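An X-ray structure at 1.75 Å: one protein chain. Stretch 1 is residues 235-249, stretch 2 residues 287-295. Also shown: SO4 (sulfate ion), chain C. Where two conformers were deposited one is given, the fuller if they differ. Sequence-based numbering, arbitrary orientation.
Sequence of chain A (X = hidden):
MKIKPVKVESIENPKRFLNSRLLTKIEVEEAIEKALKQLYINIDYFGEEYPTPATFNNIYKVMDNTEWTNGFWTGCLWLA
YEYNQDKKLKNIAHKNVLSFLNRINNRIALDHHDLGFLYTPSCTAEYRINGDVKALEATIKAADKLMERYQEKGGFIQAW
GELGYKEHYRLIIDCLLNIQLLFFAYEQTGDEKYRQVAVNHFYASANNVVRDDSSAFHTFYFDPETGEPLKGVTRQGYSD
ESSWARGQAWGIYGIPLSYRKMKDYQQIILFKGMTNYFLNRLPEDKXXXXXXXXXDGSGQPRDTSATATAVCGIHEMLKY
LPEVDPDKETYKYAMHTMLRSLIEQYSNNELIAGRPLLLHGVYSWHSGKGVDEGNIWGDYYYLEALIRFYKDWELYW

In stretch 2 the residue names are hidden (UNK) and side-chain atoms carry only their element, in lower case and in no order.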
ATOM      1  N   ARG A 235     -12.893   3.826  10.850  0.50 33.00           N
ATOM      2  CA  ARG A 235     -11.935   3.379  11.862  0.50 32.88           C
ATOM      3  C   ARG A 235     -10.526   3.955  11.633  0.50 32.70           C
ATOM      4  O   ARG A 235     -10.106   4.162  10.493  0.50 32.78           O
ATOM      5  CB  ARG A 235     -11.911   1.845  11.883  0.50 32.92           C
ATOM      6  CG  ARG A 235     -10.927   1.202  12.847  0.50 33.14           C
ATOM      7  CD  ARG A 235     -11.114  -0.307  12.876  0.50 33.05           C
ATOM      8  NE  ARG A 235      -9.879  -1.007  13.221  0.50 33.36           N
ATOM      9  CZ  ARG A 235      -9.482  -1.279  14.462  0.50 33.60           C
ATOM     10  NH1 ARG A 235     -10.217  -0.912  15.504  0.50 33.82           N
ATOM     11  NH2 ARG A 235      -8.338  -1.920  14.658  0.50 33.85           N
ATOM     12  N   GLN A 236      -9.816   4.224  12.729  1.00 32.32           N
ATOM     13  CA  GLN A 236      -8.427   4.687  12.690  0.50 31.95           C
ATOM     14  C   GLN A 236      -8.268   6.193  12.473  1.00 31.83           C
ATOM     15  O   GLN A 236      -7.176   6.736  12.665  1.00 31.68           O
ATOM     16  CB  GLN A 236      -7.593   3.881  11.682  0.50 31.87           C
ATOM     17  CG  GLN A 236      -7.273   2.466  12.165  0.50 31.79           C
ATOM     18  CD  GLN A 236      -6.137   1.803  11.409  0.50 31.63           C
ATOM     19  OE1 GLN A 236      -5.011   2.305  11.374  0.50 31.13           O
ATOM     20  NE2 GLN A 236      -6.422   0.648  10.823  0.50 31.39           N
ATOM     21  N   GLY A 237      -9.352   6.870  12.104  1.00 31.68           N
ATOM     22  CA  GLY A 237      -9.330   8.322  11.939  1.00 31.72           C
ATOM     23  C   GLY A 237      -9.580   9.034  13.257  1.00 31.94           C
ATOM     24  O   GLY A 237      -9.964   8.403  14.240  1.00 31.99           O
ATOM     25  N   TYR A 238      -9.369  10.349  13.270  1.00 32.02           N
ATOM     26  CA  TYR A 238      -9.530  11.165  14.479  1.00 32.23           C
ATOM     27  C   TYR A 238     -10.945  11.100  15.055  1.00 32.48           C
ATOM     28  O   TYR A 238     -11.126  10.867  16.256  1.00 32.57           O
ATOM     29  CB  TYR A 238      -9.135  12.616  14.192  1.00 32.32           C
ATOM     30  CG  TYR A 238      -9.194  13.531  15.400  1.00 32.69           C
ATOM     31  CD1 TYR A 238      -8.229  13.455  16.403  1.00 32.94           C
ATOM     32  CD2 TYR A 238     -10.215  14.478  15.532  1.00 33.17           C
ATOM     33  CE1 TYR A 238      -8.274  14.298  17.513  1.00 33.11           C
ATOM     34  CE2 TYR A 238     -10.270  15.326  16.640  1.00 33.28           C
ATOM     35  CZ  TYR A 238      -9.294  15.228  17.624  1.00 33.26           C
ATOM     36  OH  TYR A 238      -9.333  16.060  18.722  1.00 33.53           O
ATOM     37  N   SER A 239     -11.938  11.303  14.194  1.00 32.41           N
ATOM     38  CA  SER A 239     -13.339  11.328  14.608  1.00 32.70           C
ATOM     39  C   SER A 239     -14.230  10.740  13.516  1.00 32.71           C
ATOM     40  O   SER A 239     -13.747  10.390  12.439  1.00 32.43           O
ATOM     41  CB  SER A 239     -13.771  12.763  14.935  1.00 32.60           C
ATOM     42  OG  SER A 239     -13.797  13.577  13.773  1.00 33.47           O
ATOM     43  N   ASP A 240     -15.528  10.640  13.800  1.00 32.72           N
ATOM     44  CA  ASP A 240     -16.502  10.124  12.836  1.00 32.93           C
ATOM     45  C   ASP A 240     -16.616  11.010  11.603  1.00 32.45           C
ATOM     46  O   ASP A 240     -17.031  10.548  10.538  1.00 33.05           O
ATOM     47  CB  ASP A 240     -17.887   9.995  13.481  1.00 33.24           C
ATOM     48  CG  ASP A 240     -17.906   9.039  14.657  1.00 34.37           C
ATOM     49  OD1 ASP A 240     -18.824   9.169  15.497  1.00 35.51           O
ATOM     50  OD2 ASP A 240     -17.015   8.164  14.751  1.00 35.45           O
ATOM     51  N   GLU A 241     -16.253  12.281  11.761  1.00 31.70           N
ATOM     52  CA  GLU A 241     -16.385  13.273  10.697  1.00 30.90           C
ATOM     53  C   GLU A 241     -15.064  13.519   9.968  1.00 29.36           C
ATOM     54  O   GLU A 241     -15.008  14.320   9.032  1.00 29.36           O
ATOM     55  CB  GLU A 241     -16.927  14.595  11.263  1.00 31.55           C
ATOM     56  CG  GLU A 241     -18.391  14.547  11.725  1.00 33.86           C
ATOM     57  CD  GLU A 241     -18.593  13.708  12.979  1.00 36.99           C
ATOM     58  OE1 GLU A 241     -17.782  13.828  13.923  1.00 39.06           O
ATOM     59  OE2 GLU A 241     -19.569  12.928  13.025  1.00 38.52           O
ATOM     60  N   SER A 242     -14.010  12.822  10.396  1.00 27.43           N
ATOM     61  CA  SER A 242     -12.668  13.049   9.869  1.00 25.49           C
ATOM     62  C   SER A 242     -12.338  12.154   8.662  1.00 24.00           C
ATOM     63  O   SER A 242     -13.208  11.428   8.159  1.00 24.06           O
ATOM     64  CB  SER A 242     -11.617  12.901  10.976  1.00 25.16           C
ATOM     65  OG  SER A 242     -11.490  11.554  11.392  1.00 25.41           O
ATOM     66  N   SER A 243     -11.080  12.213   8.222  1.00 22.59           N
ATOM     67  CA  SER A 243     -10.645  11.514   7.015  0.50 21.50           C
ATOM     68  C   SER A 243      -9.255  10.897   7.186  1.00 20.73           C
ATOM     69  O   SER A 243      -8.241  11.539   6.915  1.00 20.48           O
ATOM     70  CB  SER A 243     -10.662  12.474   5.822  0.50 21.61           C
ATOM     71  OG  SER A 243     -10.573  11.765   4.605  0.50 21.32           O
ATOM     72  N   TRP A 244      -9.223   9.648   7.641  1.00 19.64           N
ATOM     73  CA  TRP A 244      -7.974   8.918   7.878  1.00 18.32           C
ATOM     74  C   TRP A 244      -7.133   8.866   6.601  1.00 17.62           C
ATOM     75  O   TRP A 244      -7.604   8.399   5.570  1.00 17.40           O
ATOM     76  CB  TRP A 244      -8.307   7.516   8.383  1.00 18.31           C
ATOM     77  CG  TRP A 244      -7.139   6.594   8.584  1.00 18.34           C
ATOM     78  CD1 TRP A 244      -5.995   6.846   9.295  1.00 19.17           C
ATOM     79  CD2 TRP A 244      -7.028   5.253   8.103  1.00 18.90           C
ATOM     80  NE1 TRP A 244      -5.176   5.742   9.272  1.00 18.74           N
ATOM     81  CE2 TRP A 244      -5.783   4.752   8.544  1.00 18.96           C
ATOM     82  CE3 TRP A 244      -7.860   4.423   7.339  1.00 18.59           C
ATOM     83  CZ2 TRP A 244      -5.345   3.456   8.239  1.00 18.57           C
ATOM     84  CZ3 TRP A 244      -7.424   3.136   7.035  1.00 19.09           C
ATOM     85  CH2 TRP A 244      -6.176   2.667   7.485  1.00 18.59           C
ATOM     86  N   ALA A 245      -5.899   9.363   6.676  1.00 16.67           N
ATOM     87  CA  ALA A 245      -5.092   9.590   5.470  1.00 15.85           C
ATOM     88  C   ALA A 245      -4.706   8.310   4.737  1.00 15.50           C
ATOM     89  O   ALA A 245      -4.815   8.238   3.506  1.00 15.05           O
ATOM     90  CB  ALA A 245      -3.845  10.419   5.796  1.00 15.86           C
ATOM     91  N   ARG A 246      -4.253   7.296   5.473  1.00 14.75           N
ATOM     92  CA  ARG A 246      -3.791   6.077   4.809  1.00 14.33           C
ATOM     93  C   ARG A 246      -4.909   5.311   4.094  1.00 14.04           C
ATOM     94  O   ARG A 246      -4.682   4.722   3.035  1.00 14.11           O
ATOM     95  CB  ARG A 246      -2.992   5.174   5.752  1.00 14.38           C
ATOM     96  CG  ARG A 246      -2.309   4.026   5.002  1.00 13.71           C
ATOM     97  CD  ARG A 246      -1.182   3.397   5.798  1.00 14.00           C
ATOM     98  NE  ARG A 246      -1.658   2.764   7.033  1.00 14.54           N
ATOM     99  CZ  ARG A 246      -1.459   3.248   8.258  1.00 14.51           C
ATOM    100  NH1 ARG A 246      -0.798   4.383   8.430  1.00 13.85           N
ATOM    101  NH2 ARG A 246      -1.918   2.589   9.318  1.00 15.84           N
ATOM    102  N   GLY A 247      -6.120   5.346   4.647  1.00 13.80           N
ATOM    103  CA  GLY A 247      -7.273   4.728   3.995  1.00 13.79           C
ATOM    104  C   GLY A 247      -7.514   5.315   2.616  1.00 13.57           C
ATOM    105  O   GLY A 247      -7.774   4.583   1.660  1.00 13.68           O
ATOM    106  N   GLN A 248      -7.415   6.639   2.527  1.00 13.91           N
ATOM    107  CA  GLN A 248      -7.515   7.354   1.257  1.00 13.97           C
ATOM    108  C   GLN A 248      -6.431   6.859   0.294  1.00 13.83           C
ATOM    109  O   GLN A 248      -6.709   6.587  -0.876  1.00 14.04           O
ATOM    110  CB  GLN A 248      -7.404   8.866   1.486  1.00 13.89           C
ATOM    111  CG  GLN A 248      -7.886   9.737   0.323  1.00 13.97           C
ATOM    112  CD  GLN A 248      -9.395   9.625   0.048  1.00 13.19           C
ATOM    113  OE1 GLN A 248      -9.854   9.928  -1.057  1.00 15.26           O
ATOM    114  NE2 GLN A 248     -10.162   9.213   1.049  1.00 10.76           N
ATOM    115  N   ALA A 249      -5.207   6.730   0.803  1.00 13.97           N
ATOM    116  CA  ALA A 249      -4.074   6.258   0.001  1.00 13.45           C
ATOM    117  C   ALA A 249      -4.217   4.815  -0.482  1.00 13.19           C
ATOM    118  O   ALA A 249      -3.798   4.499  -1.593  1.00 12.82           O
ATOM    119  CB  ALA A 249      -2.765   6.442   0.757  1.00 13.84           C
ATOM    120  N   UNK A 287       2.792  16.787   2.349  1.00 18.72           N
ATOM    121  CA  UNK A 287       2.867  15.504   3.045  1.00 18.14           C
ATOM    122  C   UNK A 287       1.701  15.391   4.021  1.00 17.99           C
ATOM    123  O   UNK A 287       1.596  16.162   4.972  1.00 17.58           O
ATOM    124  c   UNK A 287       5.354  15.189   2.715  1.00 18.74           C
ATOM    125  c   UNK A 287       4.240  15.287   3.749  1.00 18.36           C
ATOM    126  c   UNK A 287       4.214  14.037   4.619  1.00 18.04           C
ATOM    127  N   UNK A 288       0.831  14.420   3.765  1.00 17.59           N
ATOM    128  CA  UNK A 288      -0.406  14.241   4.516  1.00 17.62           C
ATOM    129  C   UNK A 288      -0.189  14.191   6.024  1.00 17.99           C
ATOM    130  O   UNK A 288       0.700  13.491   6.508  1.00 17.86           O
ATOM    131  c   UNK A 288      -1.087  12.944   4.083  1.00 17.66           C
ATOM    132  o   UNK A 288      -0.231  11.837   4.306  1.00 16.21           O
ATOM    133  N   UNK A 289      -1.010  14.947   6.752  1.00 18.38           N
ATOM    134  CA  UNK A 289      -1.176  14.724   8.184  1.00 18.96           C
ATOM    135  C   UNK A 289      -1.848  13.363   8.336  1.00 18.73           C
ATOM    136  O   UNK A 289      -2.428  12.846   7.377  1.00 18.90           O
ATOM    137  c   UNK A 289      -0.740  17.333  10.441  1.00 21.26           C
ATOM    138  c   UNK A 289      -0.054  19.115   8.424  1.00 21.36           C
ATOM    139  c   UNK A 289      -2.005  15.851   8.821  1.00 19.22           C
ATOM    140  c   UNK A 289       0.358  19.347   9.732  1.00 21.04           C
ATOM    141  o   UNK A 289       1.122  20.460  10.026  1.00 21.57           O
ATOM    142  c   UNK A 289      -1.183  17.082   9.137  1.00 20.44           C
ATOM    143  c   UNK A 289      -0.830  17.989   8.137  1.00 20.93           C
ATOM    144  c   UNK A 289       0.027  18.459  10.736  1.00 20.96           C
ATOM    145  N   UNK A 290      -1.756  12.768   9.521  1.00 18.71           N
ATOM    146  CA  UNK A 290      -2.243  11.401   9.714  1.00 18.52           C
ATOM    147  C   UNK A 290      -3.746  11.285   9.458  1.00 18.45           C
ATOM    148  O   UNK A 290      -4.254  10.233   9.054  1.00 18.28           O
ATOM    149  c   UNK A 290      -4.243  11.864  13.822  1.00 19.48           C
ATOM    150  c   UNK A 290      -5.765   9.628  13.313  1.00 19.38           C
ATOM    151  c   UNK A 290      -6.129  10.530  14.328  1.00 19.46           C
ATOM    152  c   UNK A 290      -2.367  12.652  12.898  1.00 19.56           C
ATOM    153  c   UNK A 290      -1.862  10.890  11.105  1.00 18.86           C
ATOM    154  c   UNK A 290      -3.848  10.974  12.797  1.00 18.86           C
ATOM    155  c   UNK A 290      -5.385  11.652  14.592  1.00 19.35           C
ATOM    156  c   UNK A 290      -4.628   9.836  12.551  1.00 18.81           C
ATOM    157  c   UNK A 290      -2.650  11.497  12.221  1.00 19.02           C
ATOM    158  n   UNK A 290      -3.325  12.880  13.863  1.00 19.38           N
ATOM    159  N   UNK A 291      -4.448  12.382   9.714  1.00 18.60           N
ATOM    160  CA  UNK A 291      -5.842  12.522   9.348  1.00 19.03           C
ATOM    161  C   UNK A 291      -5.965  13.787   8.519  1.00 19.26           C
ATOM    162  O   UNK A 291      -5.415  14.833   8.882  1.00 19.43           O
ATOM    163  o   UNK A 291      -8.726  13.188   9.437  1.00 21.04           O
ATOM    164  c   UNK A 291      -6.730  12.604  10.588  1.00 19.01           C
ATOM    165  c   UNK A 291      -8.191  12.409  10.259  1.00 19.40           C
ATOM    166  o   UNK A 291      -8.800  11.464  10.799  1.00 19.32           O
ATOM    167  N   UNK A 292      -6.672  13.682   7.397  1.00 19.73           N
ATOM    168  CA  UNK A 292      -6.749  14.766   6.422  1.00 20.50           C
ATOM    169  C   UNK A 292      -7.553  15.982   6.905  1.00 21.28           C
ATOM    170  O   UNK A 292      -7.586  17.007   6.226  1.00 21.37           O
ATOM    171  c   UNK A 292      -6.398  13.216   4.339  1.00 20.57           C
ATOM    172  c   UNK A 292      -5.055  13.817   3.928  1.00 19.25           C
ATOM    173  c   UNK A 292      -7.277  14.247   5.072  1.00 20.47           C
ATOM    174  c   UNK A 292      -7.126  12.647   3.118  1.00 19.73           C
ATOM    175  N   UNK A 293      -8.171  15.884   8.083  1.00 22.27           N
ATOM    176  CA  UNK A 293      -8.830  17.060   8.675  1.00 23.52           C
ATOM    177  C   UNK A 293      -7.813  18.059   9.219  1.00 23.95           C
ATOM    178  O   UNK A 293      -8.128  19.240   9.400  1.00 24.27           O
ATOM    179  c   UNK A 293      -9.884  16.710   9.766  1.00 23.49           C
ATOM    180  c   UNK A 293      -9.251  15.958  10.946  1.00 23.63           C
ATOM    181  c   UNK A 293     -10.063  16.040  12.242  1.00 24.44           C
ATOM    182  c   UNK A 293     -11.040  15.958   9.145  1.00 23.97           C
ATOM    183  N   UNK A 294      -6.593  17.584   9.460  1.00 24.24           N
ATOM    184  CA  UNK A 294      -5.521  18.431   9.967  1.00 24.87           C
ATOM    185  C   UNK A 294      -4.634  18.972   8.860  1.00 25.45           C
ATOM    186  O   UNK A 294      -4.329  18.280   7.888  1.00 25.48           O
ATOM    187  c   UNK A 294      -6.182  15.218  13.458  1.00 24.85           C
ATOM    188  c   UNK A 294      -6.922  17.438  14.041  1.00 25.03           C
ATOM    189  c   UNK A 294      -5.455  15.749  12.396  1.00 24.24           C
ATOM    190  c   UNK A 294      -6.916  16.066  14.287  1.00 25.11           C
ATOM    191  c   UNK A 294      -5.454  17.117  12.142  1.00 24.90           C
ATOM    192  c   UNK A 294      -6.189  17.957  12.980  1.00 24.83           C
ATOM    193  c   UNK A 294      -4.667  17.679  10.995  1.00 24.87           C
ATOM    194  N   UNK A 295      -4.222  20.222   9.025  1.00 25.90           N
ATOM    195  CA  UNK A 295      -3.257  20.843   8.136  1.00 26.43           C
ATOM    196  C   UNK A 295      -2.234  21.626   8.973  1.00 26.71           C
ATOM    197  O   UNK A 295      -2.138  21.420  10.186  1.00 26.88           O
ATOM    198  c   UNK A 295      -3.954  21.709   7.043  1.00 26.54           C
ATOM    199  c   UNK A 295      -4.662  22.926   7.657  1.00 26.98           C
ATOM    200  o   UNK A 295      -2.984  22.134   6.075  1.00 26.73           O
TER
HETATM  201  S   SO4 C 402       2.393  21.904  12.846  1.00 35.98           S
HETATM  202  O1  SO4 C 402       2.388  22.932  11.812  1.00 35.27           O
HETATM  203  O2  SO4 C 402       1.275  20.990  12.649  1.00 36.11           O
HETATM  204  O3  SO4 C 402       3.640  21.152  12.803  1.00 35.92           O
HETATM  205  O4  SO4 C 402       2.254  22.537  14.155  1.00 36.86           O
HETATM  206  O   HOH W   1      -3.018   7.889   8.168  1.00 14.51           O

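Position 287 carries three side-chain carbons, one bearing the other two, and lies out of reach of stretch 1; a fork at the first carbon identifies Val 287. At position 288 one carbon is followed by one oxygen, and that carbon, CB, comes within 4.1 Å of CB of Ala 245; this is the pattern of serine. The hydroxyl of Ser 288 is hydrogen-bonded elsewhere in the structure.

Position 289 has one carbon, then a six-carbon ring bearing an oxygen, and the ring leads away from stretch 1. The backbone does face the other stretch: O of position 289 lies 3.2 Å from CB of Ala 245. The oxygen-bearing ring makes it Tyr 289, whose OH donates a hydrogen bond to O2 of the sulfate (2.7 Å).

Fused five- and six-membered rings with eight carbons and one nitrogen follow the first carbon at position 290. Although CA-to-CB points away, the rings return to stretch 1, one six-membered-ring carbon meeting O of Gln 236 edge-on at 3.3 Å and another packing 3.7 Å from CB of Tyr 238. Only tryptophan explains such a side chain; in Trp 290 these atoms are CZ3 and CH2.

Position 291 shows two carbons, the second carrying two oxygens, one of them 2.8 Å from N of Tyr 238 and the other 2.8 Å from N of Ser 243: a short carboxylate, Asp 291. OD1 accepts from N of Tyr 238, and OD2 from N of Ser 243 and from N of the residue at 293 (3.1 Å). OG of Ser 242 also lies 2.8 Å from OD1.

Four carbons forked at the second, with the forking carbon 4.1 Å from CB of Ala 245, mark position 292 as Leu 292. Its CD1 lies 4.1 Å from CG of Gln 248.

Position 293 also has four carbons, but forked at the first with one arm two carbons long; the short arm sits 3.4 Å from CA of Ser 242, and the end of the long arm 3.6 Å from CD2 of Tyr 238. Hence Ile 293.

At position 294 a carbon leads to a six-carbon ring without oxygen, its edge directed toward the face of Tyr 238, with ring centroids 5.0 Å apart and planes at 77°; this is Phe 294. Position 295 bears one carbon carrying an oxygen and a carbon and makes no contact with stretch 1; it is Thr 295.

The contact joins backbone pairing to a buried carboxylate. N of Leu 292 donates to O of Ser 243 (2.7 Å) and N of Ala 245 to O of Trp 290 (3.0 Å), forming a single bridge between Trp 244 and Asp 291. Asp 291 gathers amides from both stretches, while Trp 290, Ile 293 and Phe 294 pack around Tyr 238.

Stretch 2 (287-295) VSYWDLIFT
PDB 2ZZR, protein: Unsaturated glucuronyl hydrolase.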